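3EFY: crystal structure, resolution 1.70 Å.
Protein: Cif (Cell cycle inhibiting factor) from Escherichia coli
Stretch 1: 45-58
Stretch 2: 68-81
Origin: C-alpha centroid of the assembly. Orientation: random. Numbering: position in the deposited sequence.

Stretch 1, residues 45-58: RLSCMPECKSFVLR
Stretch 2 (68-81) YIVDIPKGENSCRP

Two antiparallel strands pair Phe55 to Arg58 with Ile69 to Ile72 at 164°, their axes 4.7 Å apart, and the loops beyond continue the contact; 907 Å² is buried in all. Phe55 pairs with Ile72 and Leu57 with Val70 through reciprocal hydrogen bonds, Phe55 N to Ile72 O 2.9 Å and Leu57 N to Val70 O 2.8 Å. Extended backbones (phi/psi near -120/130 for Val56, Leu57, Ile69 and Val70; Phe55 -139/151, Ile72 -116/92) send alternate side chains to opposite faces. Phe55 (m), Leu57 (t, p), Val70 (t) and Ile72 (m, t) share one. Buried Ile72 and Leu57 are the most covered strand residues, places suited to branched apolar side chains; Ile72 CD1 lies 4.2 Å from Leu46 CD2, its CG2 4.1 Å from Met49 SD. On the other, Val56 (p) sets CG2 3.4 Å from Ile69 CG2, and Ile69 (m, m) folds CD1 to 3.8 Å from CG of extended Arg58.

Past the strands, polar groups serve backbone atoms outside the ladder. Buried Arg80, all t through chi3, meets carbonyl oxygens: NH1 bonds Pro50 O at 3.0 Å, NH2 Pro73 O at 2.9 Å; Met49 SD covers one face. Glu51 (m, t) carries OE2 to Asn77 N, 2.9 Å, and its O accepts Gly75 N at 3.0 Å. Extended Lys74 (m, t, t, t) places NZ 2.9 Å from a water that donates to Cys52 O.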

# COMPACT_ATOMS: atom_id res chain seq x y z
N ARG A 45 26.85 -6.38 -7.07
CA ARG A 45 26.25 -6.09 -5.78
C ARG A 45 26.13 -7.38 -4.95
O ARG A 45 26.29 -7.36 -3.73
CB ARG A 45 24.89 -5.41 -5.95
CG ARG A 45 24.97 -3.94 -6.45
CD ARG A 45 25.53 -2.95 -5.33
NE ARG A 45 24.73 -3.00 -4.12
CZ ARG A 45 23.54 -2.41 -3.96
NH1 ARG A 45 23.00 -1.67 -4.94
NH2 ARG A 45 22.86 -2.59 -2.86
N LEU A 46 25.75 -8.49 -5.60
CA LEU A 46 25.52 -9.71 -4.82
C LEU A 46 26.85 -10.24 -4.26
O LEU A 46 26.88 -10.78 -3.14
CB LEU A 46 24.81 -10.76 -5.68
CG LEU A 46 23.36 -10.43 -6.07
CD1 LEU A 46 22.84 -11.48 -7.04
CD2 LEU A 46 22.42 -10.21 -4.87
N SER A 47 27.93 -10.02 -4.99
CA SER A 47 29.27 -10.47 -4.58
C SER A 47 29.73 -9.83 -3.30
O SER A 47 30.50 -10.47 -2.52
CB SER A 47 30.29 -10.23 -5.69
OG SER A 47 29.99 -11.05 -6.81
N CYS A 48 29.27 -8.61 -3.03
CA CYS A 48 29.62 -7.85 -1.82
C CYS A 48 28.44 -7.53 -0.90
O CYS A 48 28.52 -6.65 -0.02
CB CYS A 48 30.37 -6.59 -2.19
SG CYS A 48 29.43 -5.40 -3.13
N MET A 49 27.34 -8.29 -1.03
CA MET A 49 26.14 -8.01 -0.26
C MET A 49 26.32 -8.29 1.23
O MET A 49 26.71 -9.39 1.60
CB MET A 49 24.97 -8.86 -0.77
CG MET A 49 23.71 -8.62 -0.04
SD MET A 49 22.28 -9.34 -0.95
CE MET A 49 21.96 -7.97 -2.05
N PRO A 50 26.05 -7.30 2.07
CA PRO A 50 26.17 -7.53 3.52
C PRO A 50 25.31 -8.69 4.00
O PRO A 50 24.15 -8.85 3.58
CB PRO A 50 25.69 -6.23 4.12
CG PRO A 50 26.06 -5.23 3.09
CD PRO A 50 25.77 -5.88 1.79
N GLU A 51 25.89 -9.53 4.87
CA GLU A 51 25.18 -10.64 5.50
C GLU A 51 24.24 -10.20 6.61
O GLU A 51 23.28 -10.90 6.92
CB GLU A 51 26.20 -11.69 6.02
CG GLU A 51 27.05 -12.26 4.94
CD GLU A 51 28.07 -13.29 5.44
OE1 GLU A 51 28.19 -13.47 6.70
OE2 GLU A 51 28.66 -13.94 4.55
N CYS A 52 24.51 -9.03 7.22
CA CYS A 52 23.79 -8.50 8.35
C CYS A 52 22.60 -7.63 7.93
O CYS A 52 21.96 -7.00 8.78
CB CYS A 52 24.73 -7.63 9.21
SG CYS A 52 25.16 -6.02 8.44
N LYS A 53 22.30 -7.61 6.62
CA LYS A 53 21.15 -6.82 6.14
C LYS A 53 20.27 -7.73 5.27
O LYS A 53 20.74 -8.71 4.72
CB LYS A 53 21.65 -5.65 5.33
CG LYS A 53 22.44 -4.56 6.15
CD LYS A 53 23.00 -3.53 5.18
CE LYS A 53 24.05 -2.56 5.74
NZ LYS A 53 24.59 -1.65 4.64
N SER A 54 19.01 -7.35 5.15
CA SER A 54 18.05 -8.01 4.28
C SER A 54 17.71 -7.12 3.08
O SER A 54 17.67 -5.90 3.19
CB SER A 54 16.81 -8.38 5.06
OG SER A 54 16.29 -7.31 5.78
N PHE A 55 17.43 -7.75 1.94
CA PHE A 55 17.19 -7.00 0.70
C PHE A 55 16.04 -7.60 -0.07
O PHE A 55 15.76 -8.79 0.03
CB PHE A 55 18.41 -7.08 -0.23
CG PHE A 55 19.64 -6.44 0.35
CD1 PHE A 55 19.93 -5.11 0.06
CD2 PHE A 55 20.49 -7.16 1.18
CE1 PHE A 55 21.09 -4.49 0.60
CE2 PHE A 55 21.64 -6.58 1.71
CZ PHE A 55 21.93 -5.23 1.42
N VAL A 56 15.38 -6.75 -0.81
CA VAL A 56 14.36 -7.20 -1.77
C VAL A 56 14.78 -6.79 -3.18
O VAL A 56 15.23 -5.64 -3.39
CB VAL A 56 12.98 -6.67 -1.33
CG1 VAL A 56 12.86 -5.12 -1.21
CG2 VAL A 56 11.95 -7.24 -2.20
N LEU A 57 14.63 -7.71 -4.11
CA LEU A 57 15.02 -7.56 -5.48
C LEU A 57 13.80 -7.69 -6.38
O LEU A 57 13.13 -8.77 -6.40
CB LEU A 57 16.04 -8.62 -5.85
CG LEU A 57 16.57 -8.70 -7.26
CD1 LEU A 57 17.51 -7.50 -7.57
CD2 LEU A 57 17.35 -10.02 -7.45
N ARG A 58 13.50 -6.60 -7.12
CA ARG A 58 12.43 -6.67 -8.13
C ARG A 58 13.03 -7.03 -9.47
O ARG A 58 13.98 -6.39 -9.91
CB ARG A 58 11.68 -5.34 -8.25
CG ARG A 58 10.44 -5.49 -9.13
CD ARG A 58 9.95 -4.13 -9.55
NE ARG A 58 8.68 -4.17 -10.27
CZ ARG A 58 8.50 -4.62 -11.51
NH1 ARG A 58 9.50 -5.12 -12.21
NH2 ARG A 58 7.28 -4.59 -12.06
N TYR A 68 8.76 -10.45 -10.96
CA TYR A 68 8.65 -11.20 -9.71
C TYR A 68 9.64 -10.63 -8.68
O TYR A 68 10.48 -9.82 -9.04
CB TYR A 68 8.89 -12.71 -9.94
CG TYR A 68 10.05 -13.06 -10.78
CD1 TYR A 68 11.32 -13.29 -10.23
CD2 TYR A 68 9.99 -13.13 -12.19
CE1 TYR A 68 12.41 -13.64 -11.03
CE2 TYR A 68 11.05 -13.41 -12.95
CZ TYR A 68 12.30 -13.66 -12.40
OH TYR A 68 13.35 -13.98 -13.22
N ILE A 69 9.52 -11.08 -7.44
CA ILE A 69 10.31 -10.53 -6.30
C ILE A 69 11.19 -11.64 -5.74
O ILE A 69 10.70 -12.76 -5.54
CB ILE A 69 9.41 -10.04 -5.21
CG1 ILE A 69 8.42 -8.94 -5.68
CG2 ILE A 69 10.26 -9.50 -4.04
CD1 ILE A 69 9.09 -7.76 -6.33
N VAL A 70 12.45 -11.33 -5.44
CA VAL A 70 13.35 -12.23 -4.70
C VAL A 70 13.68 -11.52 -3.39
O VAL A 70 14.14 -10.37 -3.38
CB VAL A 70 14.57 -12.53 -5.47
CG1 VAL A 70 15.52 -13.46 -4.63
CG2 VAL A 70 14.23 -13.21 -6.79
N ASP A 71 13.33 -12.20 -2.29
CA ASP A 71 13.49 -11.69 -0.92
C ASP A 71 14.77 -12.40 -0.41
O ASP A 71 14.82 -13.66 -0.39
CB ASP A 71 12.24 -12.02 -0.12
CG ASP A 71 12.31 -11.67 1.37
OD1 ASP A 71 13.37 -11.19 1.83
OD2 ASP A 71 11.29 -11.87 2.08
N ILE A 72 15.76 -11.60 0.01
CA ILE A 72 17.04 -12.07 0.50
C ILE A 72 17.20 -11.68 1.99
O ILE A 72 17.66 -10.60 2.30
CB ILE A 72 18.21 -11.55 -0.33
CG1 ILE A 72 18.04 -11.84 -1.83
CG2 ILE A 72 19.55 -12.18 0.16
CD1 ILE A 72 18.91 -11.00 -2.71
N PRO A 73 16.79 -12.58 2.90
CA PRO A 73 16.95 -12.22 4.32
C PRO A 73 18.41 -12.12 4.74
O PRO A 73 19.32 -12.52 4.01
CB PRO A 73 16.28 -13.37 5.05
CG PRO A 73 15.25 -13.88 4.04
CD PRO A 73 15.96 -13.80 2.76
N LYS A 74 18.59 -11.57 5.94
CA LYS A 74 19.90 -11.66 6.60
C LYS A 74 20.38 -13.12 6.55
O LYS A 74 19.63 -14.06 6.84
CB LYS A 74 19.78 -11.21 8.06
CG LYS A 74 19.42 -9.76 8.21
CD LYS A 74 19.36 -9.32 9.66
CE LYS A 74 19.01 -7.85 9.75
NZ LYS A 74 18.82 -7.38 11.18
N GLY A 75 21.64 -13.31 6.20
CA GLY A 75 22.25 -14.60 6.18
C GLY A 75 23.63 -14.63 5.56
O GLY A 75 24.06 -13.69 4.91
N GLU A 76 24.36 -15.72 5.79
CA GLU A 76 25.70 -15.86 5.22
C GLU A 76 25.67 -16.04 3.70
O GLU A 76 24.74 -16.65 3.16
CB GLU A 76 26.47 -17.03 5.91
CG GLU A 76 26.68 -16.74 7.41
CD GLU A 76 27.06 -17.96 8.29
OE1 GLU A 76 27.59 -18.95 7.77
OE2 GLU A 76 26.85 -17.91 9.52
N ASN A 77 26.69 -15.51 3.02
CA ASN A 77 26.78 -15.54 1.56
C ASN A 77 27.16 -16.88 0.96
O ASN A 77 27.10 -17.04 -0.27
CB ASN A 77 27.71 -14.45 1.01
CG ASN A 77 27.06 -13.06 1.03
OD1 ASN A 77 27.73 -12.04 1.25
ND2 ASN A 77 25.76 -13.04 0.82
N SER A 78 27.51 -17.85 1.79
CA SER A 78 27.61 -19.25 1.35
C SER A 78 26.26 -19.93 1.34
O SER A 78 25.65 -20.12 2.38
CB SER A 78 28.57 -20.02 2.27
OG SER A 78 29.85 -19.48 2.08
N CYS A 79 25.77 -20.31 0.15
CA CYS A 79 24.42 -20.91 0.02
C CYS A 79 23.34 -20.08 0.73
O CYS A 79 22.47 -20.61 1.45
CB CYS A 79 24.40 -22.37 0.49
SG CYS A 79 25.55 -23.44 -0.49
N ARG A 80 23.39 -18.78 0.49
CA ARG A 80 22.45 -17.86 1.08
C ARG A 80 21.02 -18.17 0.65
O ARG A 80 20.79 -18.33 -0.55
CB ARG A 80 22.78 -16.44 0.67
CG ARG A 80 22.07 -15.43 1.52
CD ARG A 80 22.72 -14.09 1.51
NE ARG A 80 22.02 -13.10 2.32
CZ ARG A 80 22.49 -11.88 2.62
NH1 ARG A 80 23.68 -11.49 2.18
NH2 ARG A 80 21.78 -11.06 3.33
N PRO A 81 20.08 -18.28 1.59
CA PRO A 81 18.69 -18.54 1.19
C PRO A 81 17.97 -17.30 0.61
O PRO A 81 18.36 -16.16 0.84
CB PRO A 81 18.00 -18.97 2.48
CG PRO A 81 19.08 -19.02 3.52
CD PRO A 81 20.29 -18.40 3.04
O HOH W 1 21.69 -7.17 11.75